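Local coordinates for protein gluconate kinase (Lactobacillus acidophilus, PDB 3LL3) that probably phosphorylates a sugar or sugar acid such as xylulose or gluconate with ATP, as a member of the FGGY carbohydrate kinase family, at residues S78-L83 / F281-D286; Q119-R122 / M126-H129; T124-P127 / M131-I134; I157-I162 / L169-T174; T179-L182 / T188-Q191. All coordinates share one frame; numbering follows the deposited sequence.

How the contacts relate
All five contacts are mainly buried. Contact 1 is the most central and joins the two halves of the kinase: its segments belong to the N-terminal and C-terminal family regions and meet round d-xylulose. The other four stay within the N-terminal region. Contacts 2 and 3 share Met126 and Pro127 and tie helix 116-124, the loop after it and the start of helix 133-143 together by apolar packing, one with a histidine reaching a phosphate. Contact 4 is instead polar, with a salt bridge and two bridging waters. Contact 5, the farthest from the chain's centre, reaches the surface at Thr188 and relies on one backbone bond and a tryptophan edge; Thr179 O links it to Ile134 N of contact 3.

Contact 1: S78-L83 / F281-D286; sequences SQMHSL and FCYPAD. With XUL (D-xylulose), chain E.
The d-xylulose pocket of this kinase is formed in part by Met80 and His81, from the loop after strand 70-78, and by Tyr283 of the edge strand 281-284. The rings of His81 and Tyr283 meet obliquely, planes at 66°, and Tyr283 OH lies 3.2 Å from His81 CE1, at the imidazole edge and near its plane. NE2 on the same edge donates to O2 of the sugar (2.9 Å, 163°), while ND1 is held by Gly178 O, so both ring nitrogens are tied and the rotation of the imidazole is fixed. Met80 works at two points. Its backbone N donates to XUL O5 (3.0 Å), and its side chain, bent at chi3 (76°), turns CE to within 3.6 Å of Tyr283 CD2, with SE in an oblique Met-aromatic contact with the tyrosine ring. Met80 CB also covers one face of the His81 ring. On one face of the Tyr283 ring lies Phe281, with Tyr283 CE2 3.3 Å above the phenyl plane, and the phenylalanine CE2 approaches XUL O1. Arg344 and Asp239 also bind the sugar, in a substrate site built, as in other FGGY kinases, between two actin-like domains.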
# COMPACT_ATOMS: atom_id res chain seq x y z
N SER A 78 -2.88 -2.74 37.61
CA SER A 78 -1.68 -3.46 37.18
C SER A 78 -1.76 -3.97 35.73
O SER A 78 -2.83 -4.37 35.28
CB SER A 78 -1.42 -4.64 38.13
OG SER A 78 -0.35 -5.45 37.67
N GLN A 79 -0.62 -3.96 35.04
CA GLN A 79 -0.47 -4.65 33.78
C GLN A 79 -0.99 -6.08 33.93
O GLN A 79 -1.02 -6.62 35.03
CB GLN A 79 1.00 -4.72 33.39
CG GLN A 79 1.82 -5.55 34.36
CD GLN A 79 3.32 -5.44 34.13
OE1 GLN A 79 3.99 -4.57 34.69
NE2 GLN A 79 3.85 -6.36 33.35
N MSE A 80 -1.41 -6.68 32.82
CA MSE A 80 -1.99 -8.01 32.81
C MSE A 80 -1.05 -9.04 32.20
O MSE A 80 -0.09 -8.68 31.53
CB MSE A 80 -3.29 -8.01 32.02
CG MSE A 80 -4.33 -7.07 32.58
SE MSE A 80 -6.03 -7.21 31.61
CE MSE A 80 -6.66 -8.92 32.42
N HIS A 81 -1.33 -10.31 32.47
CA HIS A 81 -0.72 -11.43 31.77
C HIS A 81 0.73 -11.71 32.19
O HIS A 81 1.39 -12.55 31.60
CB HIS A 81 -0.76 -11.21 30.24
CG HIS A 81 -2.09 -10.73 29.72
ND1 HIS A 81 -3.27 -11.39 29.96
CD2 HIS A 81 -2.41 -9.66 28.96
CE1 HIS A 81 -4.27 -10.74 29.39
NE2 HIS A 81 -3.77 -9.69 28.77
N SER A 82 1.22 -11.01 33.21
CA SER A 82 2.59 -11.24 33.65
C SER A 82 2.68 -12.55 34.44
O SER A 82 1.70 -13.00 35.03
CB SER A 82 3.13 -10.08 34.49
OG SER A 82 2.58 -10.08 35.81
N LEU A 83 3.86 -13.16 34.43
CA LEU A 83 4.04 -14.46 35.05
C LEU A 83 5.38 -14.50 35.77
O LEU A 83 6.42 -14.17 35.20
CB LEU A 83 3.98 -15.56 33.99
CG LEU A 83 4.16 -16.97 34.53
CD1 LEU A 83 3.09 -17.25 35.58
CD2 LEU A 83 4.11 -18.00 33.40
N PHE A 281 -11.37 -10.62 23.65
CA PHE A 281 -11.26 -11.36 24.89
C PHE A 281 -12.53 -11.19 25.70
O PHE A 281 -13.29 -10.24 25.48
CB PHE A 281 -10.02 -10.93 25.69
CG PHE A 281 -10.03 -9.46 26.15
CD1 PHE A 281 -10.97 -9.00 27.07
CD2 PHE A 281 -9.07 -8.57 25.69
CE1 PHE A 281 -10.96 -7.68 27.51
CE2 PHE A 281 -9.06 -7.24 26.12
CZ PHE A 281 -10.00 -6.80 27.03
N CYS A 282 -12.74 -12.10 26.63
CA CYS A 282 -13.79 -11.94 27.64
C CYS A 282 -13.18 -12.24 29.01
O CYS A 282 -12.86 -13.40 29.31
CB CYS A 282 -14.99 -12.83 27.35
SG CYS A 282 -16.27 -12.89 28.65
N TYR A 283 -12.98 -11.19 29.81
CA TYR A 283 -12.31 -11.29 31.12
C TYR A 283 -13.32 -10.96 32.22
O TYR A 283 -13.72 -9.79 32.38
CB TYR A 283 -11.14 -10.30 31.26
CG TYR A 283 -10.02 -10.44 30.24
CD1 TYR A 283 -9.74 -11.66 29.63
CD2 TYR A 283 -9.21 -9.35 29.92
CE1 TYR A 283 -8.71 -11.79 28.72
CE2 TYR A 283 -8.18 -9.46 29.00
CZ TYR A 283 -7.93 -10.69 28.40
OH TYR A 283 -6.91 -10.84 27.50
N PRO A 284 -13.73 -11.98 32.99
CA PRO A 284 -14.68 -11.74 34.09
C PRO A 284 -14.18 -10.70 35.10
O PRO A 284 -12.97 -10.61 35.34
CB PRO A 284 -14.78 -13.12 34.77
CG PRO A 284 -14.41 -14.11 33.72
CD PRO A 284 -13.43 -13.41 32.80
N ALA A 285 -15.10 -9.95 35.69
CA ALA A 285 -14.78 -9.05 36.81
C ALA A 285 -15.48 -9.57 38.08
O ALA A 285 -14.96 -9.46 39.20
CB ALA A 285 -15.23 -7.61 36.48
N ASP A 286 -16.66 -10.13 37.89
CA ASP A 286 -17.38 -10.84 38.94
C ASP A 286 -18.53 -11.56 38.26
O ASP A 286 -18.55 -11.64 37.02
CB ASP A 286 -17.89 -9.89 40.02
CG ASP A 286 -18.73 -8.77 39.46
OD1 ASP A 286 -19.81 -9.04 38.87
OD2 ASP A 286 -18.31 -7.60 39.59
C1 XUL E . -5.49 -5.94 28.23
C2 XUL E . -4.48 -6.81 27.45
C3 XUL E . -3.00 -6.37 27.33
C4 XUL E . -2.55 -5.24 28.29
C5 XUL E . -2.44 -5.69 29.76
O1 XUL E . -6.46 -5.43 27.35
O2 XUL E . -4.87 -7.81 26.89
O3 XUL E . -2.76 -5.89 26.03
O4 XUL E . -1.29 -4.79 27.85
O5 XUL E . -1.56 -4.86 30.48

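Contact 2: Q119-R122 / M126-H129; sequences QIYR and MPMH. With DXP (1-deoxy-D-xylulose-5-phosphate), chain D.
Tyr121, which packs on Met126 and Pro127, has its OH gripped by two backbone groups, Tyr280 O and Asp275 N, so the hydroxyl end of the ring is held in place. Nearer the helix the same side chain comes close to the carbonyl oxygen of Met126: CD1 of the ring lies 3.2 Å from Met126 O, and Tyr121 CA makes a longer CA-H...O contact with it at 3.4 Å. These are close contacts of carbon with oxygen and not grips, and the oxygen sits at the edge of the phenol, near the ring plane. The tyrosine side chain leaves the helix with CG anti to the backbone N (chi1 -179°), which swings this edge along the peptide joining Met126 to Pro127; Pro127 N is 3.7 Å from Tyr121 CD1, and the proline CD lies a little farther off. The preceding residue, Ile120, rests CG2 4.4 Å from Met126 CB, and also packs on Ile134 and Tyr135 of helix 133-143. Beyond Pro127 the chain bends in an inverse gamma turn centred on Met128, closed by a weak bond from His129 N to Pro127 O at 2.8 Å. The turn carries His129 clear of the helix and toward the ligand. His129 NE2 donates to O2P of 1-deoxy-d-xylulose-5-phosphate (3.0 Å, 151°), the phosphorus lying in the imidazole plane, while ND1 accepts from Met131 N, which helps to orient the ring. The loop after helix 116-124 thus packs back on that helix and presents a histidine at the pocket of 1-deoxy-d-xylulose-5-phosphate, where Asn297 also bonds the ligand.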
# COMPACT_ATOMS: atom_id res chain seq x y z
N GLN A 119 -10.13 -24.22 22.49
CA GLN A 119 -10.78 -24.75 23.68
C GLN A 119 -10.48 -23.87 24.88
O GLN A 119 -11.36 -23.58 25.69
CB GLN A 119 -10.32 -26.18 23.98
CG GLN A 119 -11.06 -26.79 25.18
CD GLN A 119 -10.51 -28.16 25.62
OE1 GLN A 119 -9.31 -28.41 25.59
NE2 GLN A 119 -11.41 -29.03 26.06
N ILE A 120 -9.23 -23.44 25.00
CA ILE A 120 -8.86 -22.50 26.05
C ILE A 120 -9.71 -21.22 25.95
O ILE A 120 -10.23 -20.71 26.96
CB ILE A 120 -7.35 -22.20 26.02
CG1 ILE A 120 -6.56 -23.38 26.57
CG2 ILE A 120 -7.01 -20.94 26.82
CD1 ILE A 120 -5.09 -23.33 26.26
N TYR A 121 -9.88 -20.72 24.73
CA TYR A 121 -10.74 -19.56 24.49
C TYR A 121 -12.19 -19.79 24.93
O TYR A 121 -12.78 -18.97 25.62
CB TYR A 121 -10.70 -19.11 23.03
CG TYR A 121 -11.56 -17.90 22.81
CD1 TYR A 121 -11.16 -16.66 23.28
CD2 TYR A 121 -12.79 -18.00 22.17
CE1 TYR A 121 -11.97 -15.53 23.12
CE2 TYR A 121 -13.60 -16.90 21.99
CZ TYR A 121 -13.19 -15.67 22.47
OH TYR A 121 -13.99 -14.57 22.29
N ARG A 122 -12.77 -20.89 24.47
CA ARG A 122 -14.13 -21.25 24.88
C ARG A 122 -14.24 -21.36 26.40
O ARG A 122 -15.26 -20.97 26.95
CB ARG A 122 -14.58 -22.55 24.20
CG ARG A 122 -15.48 -22.38 22.99
CD ARG A 122 -15.82 -23.74 22.37
NE ARG A 122 -14.96 -24.01 21.22
CZ ARG A 122 -14.05 -24.97 21.17
NH1 ARG A 122 -13.31 -25.11 20.09
NH2 ARG A 122 -13.88 -25.80 22.19
N MSE A 126 -9.82 -16.26 26.88
CA MSE A 126 -8.47 -15.86 26.48
C MSE A 126 -8.21 -16.07 24.98
O MSE A 126 -8.24 -17.20 24.49
CB MSE A 126 -7.41 -16.61 27.30
CG MSE A 126 -5.99 -16.35 26.83
SE MSE A 126 -5.54 -14.42 27.00
CE MSE A 126 -3.92 -14.37 25.90
N PRO A 127 -7.97 -14.96 24.25
CA PRO A 127 -7.63 -15.09 22.82
C PRO A 127 -6.42 -15.98 22.58
O PRO A 127 -5.61 -16.21 23.49
CB PRO A 127 -7.32 -13.64 22.42
CG PRO A 127 -8.18 -12.83 23.30
CD PRO A 127 -8.23 -13.56 24.63
N MSE A 128 -6.28 -16.47 21.35
CA MSE A 128 -5.21 -17.42 21.08
C MSE A 128 -3.89 -16.69 20.85
O MSE A 128 -3.45 -16.50 19.71
CB MSE A 128 -5.59 -18.33 19.91
CG MSE A 128 -7.02 -18.81 20.01
SE MSE A 128 -7.50 -19.97 18.51
CE MSE A 128 -9.21 -19.15 18.02
N HIS A 129 -3.27 -16.27 21.95
CA HIS A 129 -2.09 -15.42 21.86
C HIS A 129 -1.10 -15.76 22.96
O HIS A 129 -1.52 -16.05 24.08
CB HIS A 129 -2.50 -13.95 22.00
CG HIS A 129 -1.44 -12.99 21.56
ND1 HIS A 129 -0.41 -12.58 22.39
CD2 HIS A 129 -1.22 -12.38 20.37
CE1 HIS A 129 0.37 -11.75 21.74
NE2 HIS A 129 -0.09 -11.61 20.50
C1 DXP D . 7.53 -10.80 15.35
C2 DXP D . 7.39 -9.25 15.47
C3 DXP D . 6.79 -8.70 16.79
C4 DXP D . 5.42 -9.37 16.99
C5 DXP D . 4.31 -8.84 17.93
O2 DXP D . 7.39 -8.59 14.48
O3 DXP D . 6.89 -7.33 16.85
O4 DXP D . 4.94 -9.75 15.74
O5 DXP D . 3.00 -8.78 17.42
P DXP D . 1.60 -9.24 18.16
O2P DXP D . 1.42 -10.82 18.02
O1P DXP D . 1.53 -8.61 19.64
O3P DXP D . 0.48 -8.80 17.43

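Contact 3: T124-P127 / M131-I134; sequences TGMP and MAPI
Between Thr124 and Pro127 the chain leaves helix 116-124, with Met126 and Pro127 pressing on Met131 and Ala132. Thr124 closes the helix: its OG1 receives a weak bond from Met126 N (3.3 Å) and is also bonded to Ile120 O. Gly125 follows with positive phi and breaks the helical path, while its carbonyl bonds to Cys282 of strand 281-284. Met126 comes next, and its selenomethionine chain, bent at chi2 (62°), folds over Ala132: CG is 3.6 Å and SE 3.7 Å from Ala132 CB. The placement of Met126 CE is doubtful. Met131 crosses this chain obliquely; with a straight chain past CG, it brings CE to 3.9 Å from Met126 SE. Pro127 ends the segment, with CG 4.3 Å from Met131 CE and its ring also touching Phe281 and Trp348. Met131 also touches Tyr283 and Arg344, and its side chain comes to about 4 Å from bound d-xylulose. This is an apolar connection between helices 116-124 and 133-143, leading to Ala132 as N-cap residue of the second helix and flanking the sugar pocket.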
# COMPACT_ATOMS: atom_id res chain seq x y z
N THR A 124 -12.12 -19.87 28.84
CA THR A 124 -11.58 -18.81 29.70
C THR A 124 -11.69 -17.40 29.12
O THR A 124 -11.38 -16.44 29.80
CB THR A 124 -10.10 -19.07 30.05
OG1 THR A 124 -9.28 -18.84 28.89
CG2 THR A 124 -9.89 -20.51 30.58
N GLY A 125 -12.10 -17.29 27.86
CA GLY A 125 -12.20 -15.99 27.22
C GLY A 125 -10.86 -15.44 26.76
O GLY A 125 -10.77 -14.29 26.33
N MSE A 126 -9.82 -16.26 26.88
CA MSE A 126 -8.47 -15.86 26.48
C MSE A 126 -8.21 -16.07 24.98
O MSE A 126 -8.24 -17.20 24.49
CB MSE A 126 -7.41 -16.61 27.30
CG MSE A 126 -5.99 -16.35 26.83
SE MSE A 126 -5.54 -14.42 27.00
CE MSE A 126 -3.92 -14.37 25.90
N PRO A 127 -7.97 -14.96 24.25
CA PRO A 127 -7.63 -15.09 22.82
C PRO A 127 -6.42 -15.98 22.58
O PRO A 127 -5.61 -16.21 23.49
CB PRO A 127 -7.32 -13.64 22.42
CG PRO A 127 -8.18 -12.83 23.30
CD PRO A 127 -8.23 -13.56 24.63
N MSE A 131 0.68 -14.12 24.88
CA MSE A 131 0.73 -13.22 26.02
C MSE A 131 0.23 -13.88 27.32
O MSE A 131 0.64 -13.49 28.42
CB MSE A 131 -0.10 -11.97 25.74
CG MSE A 131 -1.60 -12.23 25.62
SE MSE A 131 -2.62 -10.65 24.92
CE MSE A 131 -4.42 -11.37 24.85
N ALA A 132 -0.66 -14.85 27.19
CA ALA A 132 -1.29 -15.52 28.33
C ALA A 132 -0.34 -16.42 29.12
O ALA A 132 0.41 -17.22 28.53
CB ALA A 132 -2.50 -16.34 27.88
N PRO A 133 -0.37 -16.29 30.45
CA PRO A 133 0.27 -17.20 31.41
C PRO A 133 0.09 -18.69 31.07
O PRO A 133 1.05 -19.44 31.13
CB PRO A 133 -0.42 -16.84 32.72
CG PRO A 133 -0.60 -15.36 32.60
CD PRO A 133 -0.95 -15.12 31.13
N ILE A 134 -1.11 -19.13 30.69
CA ILE A 134 -1.26 -20.55 30.40
C ILE A 134 -0.29 -21.05 29.30
O ILE A 134 0.28 -22.13 29.42
CB ILE A 134 -2.71 -20.92 30.06
CG1 ILE A 134 -2.82 -22.43 29.80
CG2 ILE A 134 -3.21 -20.12 28.89
CD1 ILE A 134 -4.23 -22.91 29.61

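Contact 4: I157-I162 / L169-T174; sequences IKEYII and LVTDTT
One salt bridge spans the contact: Lys158 NZ bonds Asp172 OD2 at 2.9 Å, on the anti side of that oxygen and 31° out of the carboxylate plane. The lysine chain bends at chi3 and chi4, which curls the ammonium group back toward Asp172; there Leu235 O and a water grip it as well. Of the other direct hydrogen bonds, one runs from Thr171 OG1 to Glu159 OE2 at 2.8 Å, but from above the carboxylate plane, 64° out of it. Glu159 OE1 has a weak bond to Gly156 N, just before the helix. The two acids stand near each other, with Glu159 OE2 5.2 Å from Asp172 OD2, and the lysine ammonium probably eases their repulsion. These residues bring helix 157-166 against strand 170-172, and the axes of 157-162 and the strand run at 137°; the strand pairs in parallel with 206-208, and the helix also packs on strand 70-78 of the central sheet of the actin-like N-terminal domain. Two waters fill in the polar links. The first accepts from Lys158 NZ (2.7 Å) and donates to Glu159 OE2 and Val170 O; the second bridges Glu159 O (2.8 Å) and Val170 N. Apolar contact is slight, with Leu169 CD2 4.4 Å from Glu159 CB. Capping concerns the other carboxylate oxygen: Asp172 OD1, in the N-cap position of helix 173-176, takes a weak bond from Thr174 N (2.8 Å), and Thr174 OG1 also bonds it.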
# COMPACT_ATOMS: atom_id res chain seq x y z
N ILE A 157 2.84 -9.89 38.71
CA ILE A 157 3.52 -8.81 39.41
C ILE A 157 2.65 -8.14 40.49
O ILE A 157 3.17 -7.71 41.52
CB ILE A 157 4.02 -7.72 38.43
CG1 ILE A 157 4.86 -6.69 39.18
CG2 ILE A 157 2.83 -7.05 37.74
CD1 ILE A 157 6.21 -7.21 39.63
N LYS A 158 1.35 -8.02 40.26
CA LYS A 158 0.54 -7.43 41.32
C LYS A 158 0.56 -8.32 42.58
O LYS A 158 0.71 -7.82 43.69
CB LYS A 158 -0.89 -7.07 40.89
CG LYS A 158 -1.75 -6.53 42.05
CD LYS A 158 -3.00 -5.76 41.57
CE LYS A 158 -4.12 -6.70 41.10
NZ LYS A 158 -4.85 -7.32 42.26
N GLU A 159 0.40 -9.63 42.40
CA GLU A 159 0.47 -10.60 43.50
C GLU A 159 1.83 -10.52 44.21
O GLU A 159 1.91 -10.53 45.43
CB GLU A 159 0.24 -12.03 43.00
CG GLU A 159 -1.17 -12.31 42.50
CD GLU A 159 -1.43 -11.60 41.20
OE1 GLU A 159 -0.60 -11.77 40.28
OE2 GLU A 159 -2.44 -10.85 41.11
N TYR A 160 2.89 -10.45 43.42
CA TYR A 160 4.23 -10.34 43.95
C TYR A 160 4.36 -9.17 44.90
O TYR A 160 4.81 -9.33 46.05
CB TYR A 160 5.26 -10.20 42.83
CG TYR A 160 6.66 -10.03 43.39
CD1 TYR A 160 7.31 -11.09 44.01
CD2 TYR A 160 7.33 -8.81 43.32
CE1 TYR A 160 8.57 -10.94 44.55
CE2 TYR A 160 8.60 -8.66 43.85
CZ TYR A 160 9.22 -9.72 44.46
OH TYR A 160 10.49 -9.57 44.98
N ILE A 161 3.98 -7.97 44.41
CA ILE A 161 4.05 -6.76 45.20
C ILE A 161 3.27 -6.91 46.49
O ILE A 161 3.80 -6.68 47.58
CB ILE A 161 3.53 -5.52 44.42
CG1 ILE A 161 4.45 -5.24 43.23
CG2 ILE A 161 3.46 -4.31 45.33
CD1 ILE A 161 3.81 -4.36 42.14
N ILE A 162 2.01 -7.32 46.38
CA ILE A 162 1.20 -7.44 47.57
C ILE A 162 1.78 -8.50 48.53
O ILE A 162 1.65 -8.38 49.74
CB ILE A 162 -0.25 -7.73 47.21
CG1 ILE A 162 -0.83 -6.47 46.52
CG2 ILE A 162 -1.07 -8.10 48.45
CD1 ILE A 162 -2.19 -6.65 45.94
N LEU A 169 -0.66 -14.16 49.46
CA LEU A 169 -0.71 -14.40 48.03
C LEU A 169 -2.15 -14.45 47.58
O LEU A 169 -2.81 -15.48 47.70
CB LEU A 169 -0.04 -15.73 47.67
CG LEU A 169 1.44 -15.69 47.29
CD1 LEU A 169 1.92 -17.07 46.82
CD2 LEU A 169 1.68 -14.66 46.21
N VAL A 170 -2.64 -13.33 47.04
CA VAL A 170 -4.01 -13.23 46.60
C VAL A 170 -4.08 -12.50 45.26
O VAL A 170 -3.36 -11.52 45.05
CB VAL A 170 -4.85 -12.44 47.61
CG1 VAL A 170 -6.29 -12.37 47.16
CG2 VAL A 170 -4.74 -13.09 49.01
N THR A 171 -4.93 -12.98 44.36
CA THR A 171 -5.20 -12.27 43.11
C THR A 171 -6.69 -11.89 43.04
O THR A 171 -7.52 -12.51 43.72
CB THR A 171 -4.78 -13.09 41.87
OG1 THR A 171 -4.81 -12.26 40.70
CG2 THR A 171 -5.69 -14.31 41.66
N ASP A 172 -7.04 -10.88 42.26
CA ASP A 172 -8.45 -10.55 42.13
C ASP A 172 -8.98 -11.23 40.88
O ASP A 172 -8.21 -11.64 40.01
CB ASP A 172 -8.69 -9.04 42.02
CG ASP A 172 -8.18 -8.47 40.70
OD1 ASP A 172 -9.01 -8.17 39.81
OD2 ASP A 172 -6.94 -8.35 40.55
N THR A 173 -10.29 -11.36 40.79
CA THR A 173 -10.95 -11.97 39.66
C THR A 173 -10.48 -11.39 38.30
O THR A 173 -10.27 -12.14 37.37
CB THR A 173 -12.47 -11.79 39.76
OG1 THR A 173 -12.94 -12.30 41.02
CG2 THR A 173 -13.16 -12.51 38.63
N THR A 174 -10.34 -10.07 38.18
CA THR A 174 -10.03 -9.48 36.86
C THR A 174 -8.61 -9.84 36.43
O THR A 174 -8.30 -9.88 35.24
CB THR A 174 -10.16 -7.92 36.83
OG1 THR A 174 -9.01 -7.34 37.45
CG2 THR A 174 -11.41 -7.46 37.54
O HOH W 1 -3.23 -9.23 43.28
O HOH W 2 -0.36 -11.24 46.85

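Contact 5: T179-L182 / T188-Q191; sequences TGIL and TWDQ
The backbones of 179-182 and 188-191 come together in a single beta bridge, Leu182 with Trp189, CA atoms 4.6 Å apart. It pins the loop that links helix 173-176 to helix 191-197 in the N-terminal region. One straight bond carries it: Asp190 N donates to Ile181 O at 2.9 Å, with an N-H...O angle of 167° and the donor nearly along the C=O axis. An ST turn shapes the first segment, Thr179 OG1 accepting from Ile181 N at 3.0 Å; the same hydroxyl is bonded to Ala176 O. In the second, Asp190 is the N-cap residue of helix 191-197, its OD2 bonding Leu193 N while OD1 makes a salt bridge with Lys123. Among the side chains the indole of Trp189 does most of the touching. CG sits anti to the carbonyl carbon (chi1 -51°), which turns the edge of the benzene ring to Ile181 O and Leu182 N, both near its plane. Thr179 meets the same edge at about a right angle, OG1 3.6 Å from Trp189 CZ3 and near the indole plane. Ile181 CG2 instead approaches Trp189 CE3 obliquely, at 3.9 Å. Ala176, Leu194 and Ile207 pack on the tryptophan as well. Leu182 starts away from 188-191, but its branch turns back until CD1 lies 3.8 Å from the carbonyl carbon of Thr188.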
# COMPACT_ATOMS: atom_id res chain seq x y z
N THR A 179 -5.08 -14.79 32.96
CA THR A 179 -4.16 -15.95 32.95
C THR A 179 -4.43 -16.93 31.81
O THR A 179 -3.51 -17.57 31.32
CB THR A 179 -4.19 -16.77 34.27
OG1 THR A 179 -5.50 -17.31 34.48
CG2 THR A 179 -3.80 -15.92 35.47
N GLY A 180 -5.70 -17.05 31.42
CA GLY A 180 -6.11 -18.06 30.45
C GLY A 180 -6.39 -19.38 31.16
O GLY A 180 -6.48 -20.43 30.53
N ILE A 181 -6.54 -19.32 32.48
CA ILE A 181 -6.77 -20.53 33.28
C ILE A 181 -8.09 -20.41 34.04
O ILE A 181 -8.60 -21.40 34.55
CB ILE A 181 -5.62 -20.77 34.28
CG1 ILE A 181 -4.27 -20.64 33.58
CG2 ILE A 181 -5.74 -22.15 34.95
CD1 ILE A 181 -3.09 -20.66 34.56
N LEU A 182 -8.65 -19.20 34.08
CA LEU A 182 -9.88 -18.96 34.84
C LEU A 182 -11.10 -19.36 34.02
O LEU A 182 -11.34 -18.82 32.94
CB LEU A 182 -9.99 -17.49 35.23
CG LEU A 182 -11.18 -17.12 36.13
CD1 LEU A 182 -10.92 -17.58 37.55
CD2 LEU A 182 -11.50 -15.61 36.08
N THR A 188 -13.63 -19.97 38.91
CA THR A 188 -12.44 -20.46 39.58
C THR A 188 -11.56 -21.16 38.53
O THR A 188 -11.95 -21.22 37.36
CB THR A 188 -12.78 -21.38 40.76
OG1 THR A 188 -11.57 -21.68 41.49
CG2 THR A 188 -13.46 -22.64 40.27
N TRP A 189 -10.39 -21.64 38.91
CA TRP A 189 -9.48 -22.28 37.95
C TRP A 189 -10.18 -23.44 37.25
O TRP A 189 -10.94 -24.17 37.88
CB TRP A 189 -8.21 -22.78 38.65
CG TRP A 189 -7.55 -21.74 39.49
CD1 TRP A 189 -7.26 -21.81 40.83
CD2 TRP A 189 -7.10 -20.45 39.05
NE1 TRP A 189 -6.66 -20.64 41.25
CE2 TRP A 189 -6.54 -19.79 40.18
CE3 TRP A 189 -7.08 -19.80 37.82
CZ2 TRP A 189 -5.99 -18.52 40.10
CZ3 TRP A 189 -6.55 -18.52 37.75
CH2 TRP A 189 -6.00 -17.90 38.87
N ASP A 190 -9.94 -23.58 35.95
CA ASP A 190 -10.50 -24.68 35.16
C ASP A 190 -9.71 -25.97 35.47
O ASP A 190 -8.51 -26.04 35.20
CB ASP A 190 -10.41 -24.34 33.67
CG ASP A 190 -11.15 -25.33 32.80
OD1 ASP A 190 -12.31 -25.05 32.45
OD2 ASP A 190 -10.59 -26.41 32.49
N GLN A 191 -10.37 -26.96 36.08
CA GLN A 191 -9.67 -28.18 36.51
C GLN A 191 -8.98 -28.94 35.37
O GLN A 191 -7.86 -29.42 35.51
CB GLN A 191 -10.59 -29.15 37.24
CG GLN A 191 -9.81 -30.33 37.87
CD GLN A 191 -8.88 -29.86 38.98
OE1 GLN A 191 -7.67 -30.07 38.92
NE2 GLN A 191 -9.44 -29.20 39.98